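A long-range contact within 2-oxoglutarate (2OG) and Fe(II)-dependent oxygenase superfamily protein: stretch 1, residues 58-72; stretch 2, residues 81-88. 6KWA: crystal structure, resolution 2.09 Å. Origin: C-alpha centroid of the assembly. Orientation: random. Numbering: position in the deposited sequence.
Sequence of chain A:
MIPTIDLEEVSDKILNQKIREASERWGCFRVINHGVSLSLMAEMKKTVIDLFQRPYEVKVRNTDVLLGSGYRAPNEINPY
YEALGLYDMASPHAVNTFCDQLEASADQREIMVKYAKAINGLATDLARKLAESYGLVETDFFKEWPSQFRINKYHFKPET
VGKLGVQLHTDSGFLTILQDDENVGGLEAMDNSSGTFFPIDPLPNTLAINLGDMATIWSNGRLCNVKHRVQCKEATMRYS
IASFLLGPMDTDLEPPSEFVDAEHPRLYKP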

# COMPACT_ATOMS: atom_id res chain seq x y z
N VAL A 58 -14.63 -9.70 18.93
CA VAL A 58 -14.23 -8.31 18.83
C VAL A 58 -13.80 -7.97 17.37
O VAL A 58 -14.28 -6.99 16.78
N LYS A 59 -12.95 -8.81 16.78
CA LYS A 59 -12.47 -8.55 15.42
C LYS A 59 -13.60 -8.47 14.40
O LYS A 59 -13.56 -7.62 13.52
N VAL A 60 -14.63 -9.30 14.57
CA VAL A 60 -15.75 -9.33 13.62
C VAL A 60 -16.54 -8.02 13.65
O VAL A 60 -17.32 -7.73 12.72
N ARG A 61 -16.33 -7.24 14.70
CA ARG A 61 -16.93 -5.91 14.84
C ARG A 61 -16.29 -4.88 13.88
O ARG A 61 -16.86 -3.80 13.64
N ASN A 62 -15.13 -5.22 13.31
CA ASN A 62 -14.51 -4.40 12.27
C ASN A 62 -15.29 -4.59 10.98
O ASN A 62 -14.96 -5.41 10.14
N THR A 63 -16.34 -3.78 10.82
CA THR A 63 -17.29 -4.00 9.75
C THR A 63 -16.89 -3.25 8.50
O THR A 63 -16.20 -2.24 8.56
N ASP A 64 -17.32 -3.76 7.35
CA ASP A 64 -17.06 -3.12 6.08
C ASP A 64 -17.70 -1.73 6.01
O ASP A 64 -18.70 -1.46 6.69
N VAL A 65 -17.07 -0.84 5.24
CA VAL A 65 -17.66 0.44 4.87
C VAL A 65 -17.69 0.44 3.34
O VAL A 65 -18.75 0.54 2.74
N LEU A 66 -16.52 0.33 2.71
CA LEU A 66 -16.44 -0.20 1.35
C LEU A 66 -16.39 -1.69 1.47
O LEU A 66 -16.01 -2.20 2.53
N LEU A 67 -16.80 -2.41 0.43
CA LEU A 67 -16.78 -3.86 0.52
C LEU A 67 -15.34 -4.34 0.66
O LEU A 67 -14.48 -3.97 -0.13
N GLY A 68 -15.10 -5.20 1.65
CA GLY A 68 -13.76 -5.72 1.90
C GLY A 68 -12.86 -4.83 2.74
O GLY A 68 -11.71 -5.19 2.99
N SER A 69 -13.36 -3.68 3.20
CA SER A 69 -12.49 -2.78 3.93
C SER A 69 -12.31 -3.20 5.38
O SER A 69 -11.40 -2.75 6.04
N GLY A 70 -13.22 -4.05 5.86
CA GLY A 70 -13.20 -4.51 7.24
C GLY A 70 -12.51 -5.84 7.45
O GLY A 70 -11.64 -6.23 6.68
N TYR A 71 -12.93 -6.56 8.50
CA TYR A 71 -12.29 -7.80 8.89
C TYR A 71 -12.49 -8.95 7.92
O TYR A 71 -13.58 -9.13 7.40
N ARG A 72 -11.44 -9.73 7.69
CA ARG A 72 -11.57 -10.98 6.97
C ARG A 72 -10.80 -12.09 7.65
O ARG A 72 -9.58 -11.99 7.82
N TYR A 81 -4.49 -16.19 5.32
CA TYR A 81 -4.56 -14.75 5.40
C TYR A 81 -5.67 -14.26 6.31
O TYR A 81 -6.81 -14.69 6.18
N GLU A 82 -5.31 -13.35 7.23
CA GLU A 82 -6.27 -12.65 8.05
C GLU A 82 -6.04 -11.12 7.94
O GLU A 82 -4.90 -10.66 7.77
N ALA A 83 -7.09 -10.33 8.00
CA ALA A 83 -6.92 -8.91 7.81
C ALA A 83 -7.96 -8.09 8.53
O ALA A 83 -9.11 -8.51 8.69
N LEU A 84 -7.53 -6.89 8.93
CA LEU A 84 -8.38 -5.86 9.51
C LEU A 84 -8.14 -4.57 8.74
O LEU A 84 -7.09 -4.37 8.13
N GLY A 85 -9.10 -3.66 8.77
CA GLY A 85 -8.85 -2.38 8.14
C GLY A 85 -9.94 -1.36 8.25
O GLY A 85 -11.02 -1.61 8.78
N LEU A 86 -9.64 -0.18 7.72
CA LEU A 86 -10.57 0.93 7.84
C LEU A 86 -10.49 1.76 6.59
O LEU A 86 -9.43 1.90 5.98
N TYR A 87 -11.66 2.25 6.19
CA TYR A 87 -11.83 3.11 5.06
C TYR A 87 -11.72 4.58 5.50
O TYR A 87 -12.13 4.95 6.61
N ASP A 88 -11.20 5.41 4.60
CA ASP A 88 -11.06 6.86 4.82
C ASP A 88 -10.10 7.11 5.96
O ASP A 88 -10.43 7.78 6.94

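Stretch 1 meets the strand 81-87 through side chains at several points along its length and through one antiparallel bridge at its end, with 655 Å² buried in total. Val58 makes no contact, but Lys59 points toward the strand. Its m, t, m, t rotamer carries NZ to 2.6 Å from OE2 of Glu82, a salt bridge with a hydrogen bond inside it. Glu82 starts sideways, and its t, t chain brings the carboxylate within reach. Closer to the backbone, CB of Lys59 lies 4.3 Å from CD2 of Leu84.

Val60 and Arg61 do not take part. Asn62 closes a type I turn that begins at Lys59, points toward the strand with chi1 t, and binds the Gly85 backbone twice: Gly85 N donates to Asn62 OD1 at 3.0 Å and 170°, while Asn62 ND2 donates to Gly85 O at 2.9 Å and 160°. One amide thus satisfies both the donor and the acceptor of a single residue, much as a neighboring strand would.

Thr63 and Asp64 direct CB away from the strand. The Asp64 carboxylate instead organizes its own loop, accepting from Gly68 N at OD2 (2.8 Å) and from Gly70 N at OD1 (2.8 Å). Val65 (t) and Leu66 (chi1 off-rotamer at -108°, chi2 p) turn toward Tyr87, whose chi1 is t. CG1 of Val65 is 3.9 Å from Tyr87 CD2. Leu66 CD1 sits 3.8 Å from the Tyr87 ring centroid, 26° off the normal, which identifies a CH-pi contact over the face.

Ser69, chi1 p, lies sideways; its OG accepts from Val65 N at 3.1 Å and is 4.0 Å from Tyr87 CB. The absence of a side chain at Gly85 matters here, since an ideal CB would fall 2.9 Å from Ser69 O. At Gly70 an ideal CB would point away from the strand and clash with Asn62 O at 2.5 Å.

Tyr71 leaves the backbone sideways, yet its t rotamer brings the ring's end nearer: OH donates to Glu82 OE2 at 2.7 Å, so that oxygen serves both Lys59 and Tyr71. Tyr71 CD1 also packs 3.8 Å from Leu84 CD2. Arg72 forms the bridge with Ala83, Arg72 N to Ala83 O at 2.8 Å and Ala83 N to Arg72 O at 3.0 Å. Its m, m, t side chain leads away from the strand, and NH2 makes a salt bridge to Asp64 OD2 at 3.0 Å.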

# COMPACT_ATOMS: atom_id res chain seq x y z
CB VAL A 58 -13.06 -7.98 19.78
CG1 VAL A 58 -12.53 -6.56 19.51
CG2 VAL A 58 -13.49 -8.13 21.25
CB LYS A 59 -11.47 -9.61 14.99
CG LYS A 59 -10.16 -9.50 15.76
CD LYS A 59 -9.06 -10.41 15.20
CE LYS A 59 -9.21 -11.88 15.63
NZ LYS A 59 -7.94 -12.65 15.33
CB VAL A 60 -16.70 -10.54 13.88
CG1 VAL A 60 -17.77 -10.66 12.79
CG2 VAL A 60 -15.90 -11.84 13.92
CB ARG A 61 -16.81 -5.44 16.30
CG ARG A 61 -17.80 -6.10 17.25
CD ARG A 61 -17.41 -5.95 18.74
NE ARG A 61 -16.91 -4.64 19.15
CZ ARG A 61 -16.49 -4.37 20.39
NH1 ARG A 61 -16.06 -3.15 20.69
NH2 ARG A 61 -16.52 -5.31 21.34
CB ASN A 62 -13.02 -4.77 12.09
CG ASN A 62 -12.31 -3.96 11.00
OD1 ASN A 62 -11.56 -4.52 10.20
ND2 ASN A 62 -12.52 -2.64 10.98
CB THR A 63 -18.71 -3.58 10.19
OG1 THR A 63 -19.61 -3.74 9.09
CG2 THR A 63 -18.72 -2.14 10.59
CB ASP A 64 -17.56 -3.99 4.94
CG ASP A 64 -16.64 -5.15 4.66
OD1 ASP A 64 -15.67 -5.33 5.43
OD2 ASP A 64 -16.87 -5.89 3.69
CB VAL A 65 -16.88 1.63 5.45
CG1 VAL A 65 -17.51 2.96 5.01
CG2 VAL A 65 -16.89 1.55 6.99
CB LEU A 66 -15.22 0.31 0.58
CG LEU A 66 -15.48 1.33 -0.53
CD1 LEU A 66 -16.20 2.57 0.01
CD2 LEU A 66 -14.19 1.69 -1.26
CB LEU A 67 -17.45 -4.52 -0.69
CG LEU A 67 -17.72 -5.99 -0.38
CD1 LEU A 67 -18.59 -6.06 0.88
CD2 LEU A 67 -18.39 -6.70 -1.53
CB SER A 69 -13.01 -1.34 3.90
OG SER A 69 -13.95 -1.08 4.93
CB TYR A 71 -12.81 -8.23 10.26
CG TYR A 71 -12.20 -9.51 10.78
CD1 TYR A 71 -10.84 -9.65 10.91
CD2 TYR A 71 -13.00 -10.59 11.15
CE1 TYR A 71 -10.28 -10.80 11.40
CE2 TYR A 71 -12.45 -11.75 11.65
CZ TYR A 71 -11.09 -11.85 11.77
OH TYR A 71 -10.54 -13.01 12.26
CB ARG A 72 -11.10 -10.84 5.51
CG ARG A 72 -12.04 -10.07 4.62
CD ARG A 72 -13.38 -10.76 4.51
NE ARG A 72 -14.24 -10.10 3.54
CZ ARG A 72 -14.95 -9.00 3.78
NH1 ARG A 72 -14.95 -8.45 4.99
NH2 ARG A 72 -15.69 -8.47 2.81
CB TYR A 81 -4.77 -14.21 3.97
CG TYR A 81 -4.96 -12.72 3.81
CD1 TYR A 81 -3.96 -11.82 4.16
CD2 TYR A 81 -6.15 -12.20 3.28
CE1 TYR A 81 -4.12 -10.45 3.99
CE2 TYR A 81 -6.33 -10.81 3.12
CZ TYR A 81 -5.30 -9.95 3.47
OH TYR A 81 -5.44 -8.58 3.31
CB GLU A 82 -6.16 -13.12 9.52
CG GLU A 82 -7.18 -12.50 10.49
CD GLU A 82 -6.99 -12.97 11.92
OE1 GLU A 82 -5.92 -13.56 12.21
OE2 GLU A 82 -7.88 -12.72 12.77
CB ALA A 83 -6.93 -8.57 6.29
CB LEU A 84 -8.06 -5.65 11.00
CG LEU A 84 -8.35 -6.73 12.04
CD1 LEU A 84 -7.31 -6.74 13.13
CD2 LEU A 84 -9.72 -6.44 12.64
CB LEU A 86 -10.29 1.76 9.10
CG LEU A 86 -9.05 2.64 9.24
CD1 LEU A 86 -9.35 4.07 8.89
CD2 LEU A 86 -8.46 2.57 10.61
CB TYR A 87 -13.18 2.81 4.42
CG TYR A 87 -13.55 3.74 3.31
CD1 TYR A 87 -13.09 3.53 2.03
CD2 TYR A 87 -14.37 4.85 3.55
CE1 TYR A 87 -13.43 4.37 1.01
CE2 TYR A 87 -14.70 5.71 2.52
CZ TYR A 87 -14.24 5.46 1.25
OH TYR A 87 -14.57 6.31 0.23
CB ASP A 88 -12.43 7.48 5.09
CG ASP A 88 -12.43 8.99 4.96
OD1 ASP A 88 -11.60 9.55 4.22
OD2 ASP A 88 -13.29 9.64 5.58